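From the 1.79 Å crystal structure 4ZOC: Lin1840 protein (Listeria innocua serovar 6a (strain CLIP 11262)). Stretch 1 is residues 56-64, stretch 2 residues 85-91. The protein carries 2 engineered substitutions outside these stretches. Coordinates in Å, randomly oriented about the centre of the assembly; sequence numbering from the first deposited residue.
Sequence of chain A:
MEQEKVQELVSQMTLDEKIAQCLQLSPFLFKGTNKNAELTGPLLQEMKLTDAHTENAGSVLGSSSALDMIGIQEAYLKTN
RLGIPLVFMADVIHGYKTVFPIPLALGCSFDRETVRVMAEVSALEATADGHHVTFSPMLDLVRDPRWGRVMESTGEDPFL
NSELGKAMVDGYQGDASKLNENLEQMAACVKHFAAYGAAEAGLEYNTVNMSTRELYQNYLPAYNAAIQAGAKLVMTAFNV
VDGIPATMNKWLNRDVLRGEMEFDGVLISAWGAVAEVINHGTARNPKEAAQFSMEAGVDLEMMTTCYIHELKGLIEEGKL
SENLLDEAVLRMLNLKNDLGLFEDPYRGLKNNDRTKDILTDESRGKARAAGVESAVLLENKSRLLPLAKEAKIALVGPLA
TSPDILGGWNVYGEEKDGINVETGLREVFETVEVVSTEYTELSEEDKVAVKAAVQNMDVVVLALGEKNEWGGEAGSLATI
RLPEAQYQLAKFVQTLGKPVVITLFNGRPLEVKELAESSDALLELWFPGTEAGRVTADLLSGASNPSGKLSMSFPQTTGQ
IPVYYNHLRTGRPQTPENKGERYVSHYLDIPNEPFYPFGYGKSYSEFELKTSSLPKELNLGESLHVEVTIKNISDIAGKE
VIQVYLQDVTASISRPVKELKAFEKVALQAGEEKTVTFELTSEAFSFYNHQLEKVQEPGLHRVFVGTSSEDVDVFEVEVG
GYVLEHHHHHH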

ATOM      1  N   ASN A  56     -34.957  25.435  12.876  1.00 15.01           N
ATOM      2  CA  ASN A  56     -34.814  24.275  13.787  1.00 12.41           C
ATOM      3  C   ASN A  56     -33.498  23.442  13.638  1.00 11.41           C
ATOM      4  O   ASN A  56     -33.314  22.449  14.325  1.00 14.05           O
ATOM      5  CB  ASN A  56     -36.025  23.356  13.644  1.00 11.33           C
ATOM      6  CG  ASN A  56     -37.274  24.073  14.073  1.00 13.87           C
ATOM      7  OD1 ASN A  56     -37.463  24.373  15.257  1.00 13.48           O
ATOM      8  ND2 ASN A  56     -38.011  24.474  13.126  1.00 16.68           N
ATOM      9  N   ALA A  57     -32.601  23.906  12.805  1.00 11.01           N
ATOM     10  CA  ALA A  57     -31.289  23.252  12.659  1.00 12.61           C
ATOM     11  C   ALA A  57     -30.495  23.214  13.917  1.00 10.49           C
ATOM     12  O   ALA A  57     -30.587  24.093  14.771  1.00 13.02           O
ATOM     13  CB  ALA A  57     -30.506  23.953  11.548  1.00 12.34           C
ATOM     14  N   GLY A  58     -29.692  22.144  14.094  1.00 11.36           N
ATOM     15  CA  GLY A  58     -28.998  21.952  15.373  1.00  8.44           C
ATOM     16  C   GLY A  58     -27.744  22.759  15.485  1.00  8.41           C
ATOM     17  O   GLY A  58     -27.342  23.190  16.590  1.00  7.97           O
ATOM     18  N   SER A  59     -27.100  23.006  14.355  1.00  8.32           N
ATOM     19  CA  SER A  59     -25.757  23.581  14.460  1.00  8.72           C
ATOM     20  C   SER A  59     -25.352  24.392  13.233  1.00  7.93           C
ATOM     21  O   SER A  59     -25.801  24.131  12.155  1.00  9.67           O
ATOM     22  CB  SER A  59     -24.772  22.359  14.721  1.00  8.82           C
ATOM     23  OG  SER A  59     -23.408  22.786  14.755  1.00  9.72           O
ATOM     24  N   VAL A  60     -24.432  25.342  13.444  1.00  8.51           N
ATOM     25  CA  VAL A  60     -23.712  26.066  12.466  1.00  8.92           C
ATOM     26  C   VAL A  60     -22.288  25.595  12.367  1.00 11.38           C
ATOM     27  O   VAL A  60     -21.660  25.383  13.392  1.00 10.35           O
ATOM     28  CB  VAL A  60     -23.654  27.542  12.906  1.00  8.88           C
ATOM     29  CG1 VAL A  60     -22.879  28.373  11.901  1.00 11.89           C
ATOM     30  CG2 VAL A  60     -25.066  28.076  12.999  1.00 11.99           C
ATOM     31  N   LEU A  61     -21.751  25.439  11.145  1.00 11.36           N
ATOM     32  CA  LEU A  61     -20.274  25.337  11.081  1.00 12.47           C
ATOM     33  C   LEU A  61     -19.654  26.416  10.231  1.00  9.55           C
ATOM     34  O   LEU A  61     -20.215  26.845   9.198  1.00  9.26           O
ATOM     35  CB  LEU A  61     -19.774  23.978  10.646  1.00 18.68           C
ATOM     36  CG  LEU A  61     -19.633  23.794   9.134  1.00 17.59           C
ATOM     37  CD1 LEU A  61     -18.899  22.503   8.879  1.00 21.52           C
ATOM     38  CD2 LEU A  61     -21.049  23.729   8.654  1.00 21.56           C
ATOM     39  N   GLY A  62     -18.529  26.922  10.724  1.00  9.06           N
ATOM     40  CA  GLY A  62     -17.794  27.901  10.029  1.00 10.87           C
ATOM     41  C   GLY A  62     -18.386  29.330  10.043  1.00  9.56           C
ATOM     42  O   GLY A  62     -18.272  30.047   9.056  1.00  9.68           O
ATOM     43  N   SER A  63     -18.970  29.710  11.168  1.00  9.24           N
ATOM     44  CA  SER A  63     -19.230  31.146  11.431  1.00 10.87           C
ATOM     45  C   SER A  63     -17.976  32.003  11.083  1.00 13.10           C
ATOM     46  O   SER A  63     -16.859  31.553  11.249  1.00 12.83           O
ATOM     47  CB  SER A  63     -19.655  31.387  12.867  1.00 11.34           C
ATOM     48  OG  SER A  63     -19.769  32.767  13.141  1.00 13.13           O
ATOM     49  N   SER A  64     -18.192  33.194  10.513  1.00 12.73           N
ATOM     50  CA  SER A  64     -17.081  34.017  10.082  1.00 14.26           C
ATOM     51  C   SER A  64     -16.510  34.907  11.138  1.00 11.26           C
ATOM     52  O   SER A  64     -15.390  35.396  10.954  1.00 13.58           O
ATOM     53  CB  SER A  64     -17.419  34.823   8.778  1.00 14.79           C
ATOM     54  OG  SER A  64     -18.531  35.661   8.989  1.00 14.21           O
ATOM     55  N   PRO A  85     -30.736  26.769  21.690  1.00 12.75           N
ATOM     56  CA  PRO A  85     -29.732  27.531  20.962  1.00 13.67           C
ATOM     57  C   PRO A  85     -28.935  26.663  20.020  1.00 12.19           C
ATOM     58  O   PRO A  85     -28.851  25.451  20.214  1.00 11.21           O
ATOM     59  CB  PRO A  85     -28.772  28.063  22.060  1.00 15.27           C
ATOM     60  CG  PRO A  85     -29.412  27.742  23.321  1.00 18.80           C
ATOM     61  CD  PRO A  85     -30.331  26.566  23.078  1.00 16.72           C
ATOM     62  N   LEU A  86     -28.398  27.308  19.000  1.00 10.77           N
ATOM     63  CA  LEU A  86     -27.449  26.684  18.068  1.00 11.28           C
ATOM     64  C   LEU A  86     -26.124  26.400  18.703  1.00 10.92           C
ATOM     65  O   LEU A  86     -25.645  27.146  19.567  1.00  9.92           O
ATOM     66  CB  LEU A  86     -27.199  27.608  16.879  1.00 10.49           C
ATOM     67  CG  LEU A  86     -28.365  27.745  15.900  1.00 11.96           C
ATOM     68  CD1 LEU A  86     -28.214  28.967  15.098  1.00 11.93           C
ATOM     69  CD2 LEU A  86     -28.440  26.527  15.001  1.00 12.19           C
ATOM     70  N   VAL A  87     -25.481  25.315  18.248  1.00 13.65           N
ATOM     71  CA  VAL A  87     -24.066  25.100  18.617  1.00 10.91           C
ATOM     72  C   VAL A  87     -23.201  25.399  17.384  1.00  9.20           C
ATOM     73  O   VAL A  87     -23.600  25.055  16.271  1.00  9.19           O
ATOM     74  CB  VAL A  87     -23.780  23.648  19.219  1.00 10.50           C
ATOM     75  CG1 VAL A  87     -24.267  22.538  18.274  1.00  9.74           C
ATOM     76  CG2 VAL A  87     -22.325  23.573  19.628  1.00 10.46           C
ATOM     77  N   PHE A  88     -22.092  26.127  17.594  1.00  8.21           N
ATOM     78  CA  PHE A  88     -21.204  26.659  16.540  1.00  8.13           C
ATOM     79  C   PHE A  88     -19.891  25.909  16.576  1.00  7.77           C
ATOM     80  O   PHE A  88     -19.191  25.871  17.614  1.00  8.95           O
ATOM     81  CB  PHE A  88     -20.932  28.150  16.802  1.00  8.43           C
ATOM     82  CG  PHE A  88     -22.104  29.057  16.461  1.00  9.77           C
ATOM     83  CD1 PHE A  88     -23.220  29.147  17.318  1.00 10.21           C
ATOM     84  CD2 PHE A  88     -22.114  29.755  15.257  1.00 12.01           C
ATOM     85  CE1 PHE A  88     -24.283  29.945  16.958  1.00  9.43           C
ATOM     86  CE2 PHE A  88     -23.164  30.591  14.899  1.00 11.96           C
ATOM     87  CZ  PHE A  88     -24.272  30.664  15.746  1.00 10.23           C
ATOM     88  N   MET A  89     -19.549  25.332  15.442  1.00  8.50           N
ATOM     89  CA  MET A  89     -18.346  24.549  15.298  1.00  8.32           C
ATOM     90  C   MET A  89     -17.454  25.095  14.185  1.00  9.04           C
ATOM     91  O   MET A  89     -17.936  25.752  13.221  1.00  8.71           O
ATOM     92  CB  MET A  89     -18.743  23.127  14.942  1.00  9.26           C
ATOM     93  CG  MET A  89     -19.835  22.537  15.797  1.00  8.17           C
ATOM     94  SD  MET A  89     -19.853  20.743  15.802  1.00  8.55           S
ATOM     95  CE  MET A  89     -21.399  20.489  16.640  1.00  7.86           C
ATOM     96  N   ALA A  90     -16.142  24.846  14.312  1.00  8.87           N
ATOM     97  CA  ALA A  90     -15.232  25.410  13.301  1.00  9.63           C
ATOM     98  C   ALA A  90     -13.968  24.584  13.202  1.00  8.48           C
ATOM     99  O   ALA A  90     -13.644  23.813  14.110  1.00  7.49           O
ATOM    100  CB  ALA A  90     -14.883  26.837  13.681  1.00  9.11           C
ATOM    101  N   ASP A  91     -13.252  24.774  12.104  1.00  8.34           N
ATOM    102  CA  ASP A  91     -11.934  24.138  11.926  1.00  9.68           C
ATOM    103  C   ASP A  91     -10.824  25.012  12.507  1.00  9.77           C
ATOM    104  O   ASP A  91     -10.364  25.915  11.822  1.00 13.53           O
ATOM    105  CB  ASP A  91     -11.714  23.910  10.435  1.00 11.90           C
ATOM    106  CG  ASP A  91     -12.597  22.759   9.924  1.00 11.76           C
ATOM    107  OD1 ASP A  91     -12.371  21.577  10.313  1.00 17.37           O
ATOM    108  OD2 ASP A  91     -13.458  23.034   9.163  1.00 14.94           O
TER
HETATM  109  O   HOH W   1     -18.769  28.346  13.784  1.00  9.85           O

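The apolar centre of the contact is Val-60, which gives up 75 Å² to the other stretch, the largest share of any residue. Its CB lies 4.0 Å from the centroid of the Phe-88 ring and 29° off the ring normal, so this is a CH-pi contact over the ring face; the closest side-chain pair is Val-60 CB to Phe-88 CD2 at 3.6 Å. The m rotamer of Phe-88 (chi1 -75°) brings the ring nearer the first stretch than its CA-to-CB direction alone would suggest. Val-60 CG2 also meets Leu-86 CD1 at 3.9 Å, so a compact beta-branched side chain touches two larger apolar ones. At the ring edge, near its plane, Ser-63 CB stands 3.8 Å from Phe-88 CD2.

Ser-59, Leu-61, Val-87 and Met-89 share the opposite face of the sheet. There Ser-59 CB packs on Val-87 CG1 at 3.6 Å, while Leu-61 CB and Met-89 CB are looser at 4.5 Å.

Beneath these side chains the backbones pair as parallel strands, their axes 23° apart. Val-87 N donates to Gly-58 O (3.3 Å, 170°), Val-60 N to Val-87 O (3.0 Å, 152°), Met-89 N to Val-60 O (2.9 Å, 164°) and Gly-62 N to Met-89 O (2.8 Å, 166°). Val-60 and Met-89 thus use the alternating pattern expected of parallel pairing, supplemented by a CA-H...O contact from Leu-61 CA to Met-89 O at 3.2 Å.

Serine adds a polar link: in the t rotamer, Ser-59 OG donates to Val-87 O at 2.7 Å, giving that carbonyl a second donor. Where the strand ends, Gly-62 has phi 75°, a value that favours glycine. Beyond it, a water accepts from Ser-63 N at 3.0 Å and donates to Met-89 O at 2.8 Å, extending the polar edge past direct pairing.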